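Local coordinates for putative sugar binding protein (Geobacillus stearothermophilus, PDB 6GT9) that binds galactose in the cleft between its lobes and, as a glucose-galactose binding protein, probably serves a three-component sensing system for galactan utilization, at residues A154-Q168 with D213-A225. Sequence-based numbering, arbitrary orientation.
With GAL (beta-D-galactopyranose), chain E.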
loop_
_atom_site.group_PDB
_atom_site.type_symbol
_atom_site.label_atom_id
_atom_site.label_comp_id
_atom_site.label_asym_id
_atom_site.label_seq_id
_atom_site.Cartn_x
_atom_site.Cartn_y
_atom_site.Cartn_z
ATOM N N ALA A 154 20.130 -15.505 4.214
ATOM C CA ALA A 154 18.924 -15.727 3.428
ATOM C C ALA A 154 19.199 -15.453 1.960
ATOM O O ALA A 154 19.948 -14.532 1.622
ATOM C CB ALA A 154 17.767 -14.835 3.910
ATOM N N THR A 155 18.578 -16.259 1.097
ATOM C CA THR A 155 18.562 -16.046 -0.341
ATOM C C THR A 155 17.165 -15.531 -0.686
ATOM O O THR A 155 16.193 -16.296 -0.658
ATOM C CB THR A 155 18.893 -17.336 -1.096
ATOM O OG1 THR A 155 20.204 -17.787 -0.715
ATOM C CG2 THR A 155 18.859 -17.093 -2.600
ATOM N N VAL A 156 17.069 -14.241 -1.008
ATOM C CA VAL A 156 15.810 -13.506 -0.976
ATOM C C VAL A 156 15.308 -13.251 -2.387
ATOM O O VAL A 156 16.066 -12.803 -3.255
ATOM C CB VAL A 156 15.968 -12.171 -0.227
ATOM C CG1 VAL A 156 14.661 -11.404 -0.239
ATOM C CG2 VAL A 156 16.447 -12.425 1.198
ATOM N N ALA A 157 14.019 -13.490 -2.597
ATOM C CA ALA A 157 13.290 -12.955 -3.736
ATOM C C ALA A 157 12.234 -11.978 -3.243
ATOM O O ALA A 157 11.665 -12.152 -2.161
ATOM C CB ALA A 157 12.623 -14.067 -4.554
ATOM N N ILE A 158 11.957 -10.967 -4.068
ATOM C CA ILE A 158 11.026 -9.892 -3.747
ATOM C C ILE A 158 9.904 -9.924 -4.763
ATOM O O ILE A 158 10.154 -9.990 -5.972
ATOM C CB ILE A 158 11.700 -8.508 -3.765
ATOM C CG1 ILE A 158 12.771 -8.423 -2.687
ATOM C CG2 ILE A 158 10.637 -7.386 -3.603
ATOM C CD1 ILE A 158 13.499 -7.073 -2.632
ATOM N N ILE A 159 8.675 -9.908 -4.275
ATOM C CA ILE A 159 7.513 -9.645 -5.110
ATOM C C ILE A 159 6.950 -8.290 -4.694
ATOM O O ILE A 159 6.681 -8.050 -3.511
ATOM C CB ILE A 159 6.497 -10.789 -5.004
ATOM C CG1 ILE A 159 7.201 -12.079 -5.456
ATOM C CG2 ILE A 159 5.264 -10.511 -5.835
ATOM C CD1 ILE A 159 6.333 -13.259 -5.562
ATOM N N THR A 160 6.812 -7.388 -5.661
ATOM C CA THR A 160 6.384 -6.026 -5.405
ATOM C C THR A 160 5.181 -5.715 -6.291
ATOM O O THR A 160 5.009 -6.308 -7.358
ATOM C CB THR A 160 7.550 -5.033 -5.639
ATOM O OG1 THR A 160 7.198 -3.728 -5.165
ATOM C CG2 THR A 160 7.930 -4.952 -7.112
ATOM N N GLY A 161 4.331 -4.800 -5.828
ATOM C CA GLY A 161 3.133 -4.472 -6.595
ATOM C C GLY A 161 3.442 -3.968 -7.993
ATOM O O GLY A 161 2.777 -4.347 -8.961
ATOM N N SER A 162 4.449 -3.106 -8.117
ATOM C CA SER A 162 4.921 -2.606 -9.403
ATOM C C SER A 162 6.250 -1.909 -9.169
ATOM O O SER A 162 6.556 -1.496 -8.051
ATOM C CB SER A 162 3.913 -1.643 -10.055
ATOM O OG SER A 162 3.715 -0.481 -9.273
ATOM N N LEU A 163 7.026 -1.765 -10.243
ATOM C CA LEU A 163 8.324 -1.105 -10.165
ATOM C C LEU A 163 8.232 0.408 -10.283
ATOM O O LEU A 163 9.237 1.091 -10.052
ATOM C CB LEU A 163 9.250 -1.626 -11.263
ATOM C CG LEU A 163 9.563 -3.111 -11.153
ATOM C CD1 LEU A 163 10.323 -3.595 -12.382
ATOM C CD2 LEU A 163 10.344 -3.384 -9.880
ATOM N N THR A 164 7.064 0.940 -10.629
ATOM C CA THR A 164 6.868 2.370 -10.839
ATOM C C THR A 164 6.146 3.061 -9.689
ATOM O O THR A 164 6.369 4.250 -9.459
ATOM C CB THR A 164 6.080 2.604 -12.135
ATOM O OG1 THR A 164 4.778 2.004 -12.030
ATOM C CG2 THR A 164 6.800 1.985 -13.311
ATOM N N ALA A 165 5.277 2.350 -8.968
ATOM C CA ALA A 165 4.527 2.974 -7.881
ATOM C C ALA A 165 5.444 3.382 -6.737
ATOM O O ALA A 165 6.296 2.610 -6.281
ATOM C CB ALA A 165 3.444 2.040 -7.353
ATOM N N ALA A 166 5.222 4.599 -6.244
ATOM C CA ALA A 166 6.141 5.218 -5.303
ATOM C C ALA A 166 6.201 4.461 -3.982
ATOM O O ALA A 166 7.282 4.307 -3.410
ATOM C CB ALA A 166 5.737 6.681 -5.083
ATOM N N HIS A 167 5.059 3.990 -3.463
ATOM C CA HIS A 167 5.095 3.299 -2.171
ATOM C C HIS A 167 5.784 1.947 -2.287
ATOM O O HIS A 167 6.479 1.517 -1.358
ATOM C CB HIS A 167 3.688 3.136 -1.578
ATOM C CG HIS A 167 2.712 2.378 -2.430
ATOM N ND1 HIS A 167 2.732 2.394 -3.810
ATOM C CD2 HIS A 167 1.614 1.663 -2.084
ATOM C CE1 HIS A 167 1.712 1.690 -4.276
ATOM N NE2 HIS A 167 1.015 1.239 -3.249
ATOM N N GLN A 168 5.612 1.280 -3.425
ATOM C CA GLN A 168 6.318 0.027 -3.675
ATOM C C GLN A 168 7.815 0.260 -3.773
ATOM O O GLN A 168 8.608 -0.486 -3.184
ATOM C CB GLN A 168 5.782 -0.621 -4.954
ATOM C CG GLN A 168 4.300 -0.944 -4.872
ATOM C CD GLN A 168 3.993 -1.871 -3.712
ATOM O OE1 GLN A 168 4.265 -3.068 -3.778
ATOM N NE2 GLN A 168 3.444 -1.316 -2.629
ATOM N N ASP A 213 17.531 -21.866 -5.292
ATOM C CA ASP A 213 18.185 -21.578 -4.025
ATOM C C ASP A 213 17.437 -20.544 -3.178
ATOM O O ASP A 213 17.796 -20.354 -2.016
ATOM C CB ASP A 213 19.632 -21.119 -4.272
ATOM C CG ASP A 213 19.726 -19.939 -5.238
ATOM O OD1 ASP A 213 18.772 -19.710 -6.015
ATOM O OD2 ASP A 213 20.766 -19.241 -5.227
ATOM N N VAL A 214 16.404 -19.888 -3.720
ATOM C CA VAL A 214 15.605 -18.960 -2.922
ATOM C C VAL A 214 14.994 -19.688 -1.736
ATOM O O VAL A 214 14.346 -20.731 -1.889
ATOM C CB VAL A 214 14.511 -18.312 -3.789
ATOM C CG1 VAL A 214 13.478 -17.608 -2.911
ATOM C CG2 VAL A 214 15.128 -17.353 -4.774
ATOM N N ASN A 215 15.210 -19.146 -0.538
ATOM C CA ASN A 215 14.574 -19.668 0.663
ATOM C C ASN A 215 13.897 -18.563 1.471
ATOM O O ASN A 215 13.494 -18.801 2.619
ATOM C CB ASN A 215 15.594 -20.434 1.529
ATOM C CG ASN A 215 16.803 -19.583 1.928
ATOM O OD1 ASN A 215 16.821 -18.361 1.742
ATOM N ND2 ASN A 215 17.821 -20.236 2.491
ATOM N N ALA A 216 13.753 -17.369 0.898
ATOM C CA ALA A 216 13.092 -16.262 1.572
ATOM C C ALA A 216 12.378 -15.385 0.547
ATOM O O ALA A 216 12.940 -15.061 -0.504
ATOM C CB ALA A 216 14.093 -15.428 2.383
ATOM N N PHE A 217 11.141 -15.001 0.864
ATOM C CA PHE A 217 10.359 -14.084 0.039
ATOM C C PHE A 217 9.974 -12.855 0.847
ATOM O O PHE A 217 9.687 -12.954 2.042
ATOM C CB PHE A 217 9.072 -14.726 -0.479
ATOM C CG PHE A 217 9.269 -15.669 -1.631
ATOM C CD1 PHE A 217 9.553 -17.013 -1.403
ATOM C CD2 PHE A 217 9.139 -15.226 -2.940
ATOM C CE1 PHE A 217 9.703 -17.901 -2.468
ATOM C CE2 PHE A 217 9.307 -16.113 -4.020
ATOM C CZ PHE A 217 9.586 -17.450 -3.777
ATOM N N TYR A 218 9.945 -11.707 0.170
ATOM C CA TYR A 218 9.476 -10.437 0.720
ATOM C C TYR A 218 8.427 -9.879 -0.234
ATOM O O TYR A 218 8.747 -9.581 -1.387
ATOM C CB TYR A 218 10.637 -9.454 0.867
ATOM C CG TYR A 218 10.272 -8.008 1.157
ATOM C CD1 TYR A 218 9.294 -7.683 2.091
ATOM C CD2 TYR A 218 10.959 -6.971 0.547
ATOM C CE1 TYR A 218 8.980 -6.359 2.387
ATOM C CE2 TYR A 218 10.659 -5.643 0.832
ATOM C CZ TYR A 218 9.680 -5.342 1.763
ATOM O OH TYR A 218 9.393 -4.023 2.048
ATOM N N GLY A 219 7.188 -9.760 0.233
ATOM C CA GLY A 219 6.110 -9.158 -0.553
ATOM C C GLY A 219 5.825 -7.762 -0.030
ATOM O O GLY A 219 5.823 -7.537 1.182
ATOM N N THR A 220 5.602 -6.813 -0.946
ATOM C CA THR A 220 5.505 -5.417 -0.535
ATOM C C THR A 220 4.110 -4.836 -0.668
ATOM O O THR A 220 3.938 -3.638 -0.426
ATOM C CB THR A 220 6.495 -4.543 -1.322
ATOM O OG1 THR A 220 6.117 -4.479 -2.707
ATOM C CG2 THR A 220 7.910 -5.112 -1.209
ATOM N N SER A 221 3.116 -5.636 -1.051
ATOM C CA SER A 221 1.741 -5.164 -1.112
ATOM C C SER A 221 0.833 -6.268 -0.587
ATOM O O SER A 221 1.274 -7.391 -0.333
ATOM C CB SER A 221 1.366 -4.714 -2.532
ATOM O OG SER A 221 1.296 -5.804 -3.441
ATOM N N ALA A 222 -0.457 -5.946 -0.445
ATOM C CA ALA A 222 -1.313 -6.680 0.488
ATOM C C ALA A 222 -1.571 -8.131 0.094
ATOM O O ALA A 222 -1.882 -8.942 0.975
ATOM C CB ALA A 222 -2.649 -5.962 0.652
ATOM N N LEU A 223 -1.462 -8.482 -1.188
ATOM C CA LEU A 223 -1.779 -9.829 -1.653
ATOM C C LEU A 223 -0.545 -10.639 -2.036
ATOM O O LEU A 223 -0.674 -11.818 -2.390
ATOM C CB LEU A 223 -2.745 -9.748 -2.848
ATOM C CG LEU A 223 -4.034 -8.986 -2.532
ATOM C CD1 LEU A 223 -4.858 -8.708 -3.792
ATOM C CD2 LEU A 223 -4.866 -9.733 -1.493
ATOM N N ASP A 224 0.645 -10.041 -1.974
ATOM C CA ASP A 224 1.839 -10.706 -2.480
ATOM C C ASP A 224 2.174 -11.953 -1.670
ATOM O O ASP A 224 2.395 -13.034 -2.237
ATOM C CB ASP A 224 3.011 -9.731 -2.467
ATOM C CG ASP A 224 2.814 -8.592 -3.419
ATOM O OD1 ASP A 224 2.179 -8.810 -4.469
ATOM O OD2 ASP A 224 3.311 -7.485 -3.130
ATOM N N ALA A 225 2.246 -11.819 -0.344
ATOM C CA ALA A 225 2.642 -12.964 0.478
ATOM C C ALA A 225 1.581 -14.056 0.448
ATOM O O ALA A 225 1.892 -15.239 0.634
ATOM C CB ALA A 225 2.912 -12.508 1.909
HETATM C C1 GAL E . -1.062 -2.328 0.084
HETATM C C2 GAL E . -0.879 -0.916 -0.436
HETATM C C3 GAL E . -2.079 -0.468 -1.290
HETATM C C4 GAL E . -2.311 -1.454 -2.423
HETATM C C5 GAL E . -2.405 -2.872 -1.884
HETATM C C6 GAL E . -2.453 -3.922 -2.996
HETATM O O1 GAL E . 0.072 -2.709 0.838
HETATM O O2 GAL E . -0.737 0.015 0.646
HETATM O O3 GAL E . -1.796 0.756 -1.896
HETATM O O4 GAL E . -1.245 -1.377 -3.375
HETATM O O5 GAL E . -1.255 -3.237 -1.019
HETATM O O6 GAL E . -2.910 -5.161 -2.499
#
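Ala157 N donates to Ala216 O at 2.8 Å, opening the parallel ladder between strands 154-160 and 216-219 in the mixed sheet of one lobe. The ladder climbs through Tyr218 N to Ala157 O and Ile159 N to Tyr218 O, to Thr220 N on Ile159 O. At its start a side chain takes over: Asn215 OD1 accepts from Thr155 N at 2.8 Å, while Asn215 N returns a bond to Thr155 O.

Apolar contacts cover both faces. On one, Ile158 lies alongside Tyr218, and Ile158 CG1 is 4.0 Å from Tyr218 CD2, at the ring edge; Tyr218 OH reaches Arg171 O, and its ring stacks with Phe175. On the other, Ala157 CB touches both Phe217 CE2 (3.9 Å) and Val214 CG1, with Ile207 of helix 197-210 packing over this face.

Beyond the strands the contact turns polar. Gln168, bent at chi2 (-58°), swings its amide back to Thr220: OE1 accepts from Thr220 OG1 at 2.6 Å and, from the opposite face of the amide, from Gly161 N at 2.7 Å. NE2 donates to Thr220 O, which Arg171 NH1 also meets, and lies over the centre of the His167 ring. Within 213-225, Asp224 OD2 receives Ser221 OG at 2.6 Å, met from above the carboxylate plane, while OD1 bonds Ser193 OG.

Both segments reach the galactose: His167 NE2 donates to its O3 at 3.2 Å, and Ala222 N to its O5. As in periplasmic binding proteins generally, the ligand is held by loops and helix starts at the C-terminal ends of parallel strands. The buried Gln168 amide, gripped at both its oxygen and its nitrogen, ties the start of helix 166-179 to Gly161 and Thr220, just past the two strands, consistent with a second-shell role in placing His167 and Arg171.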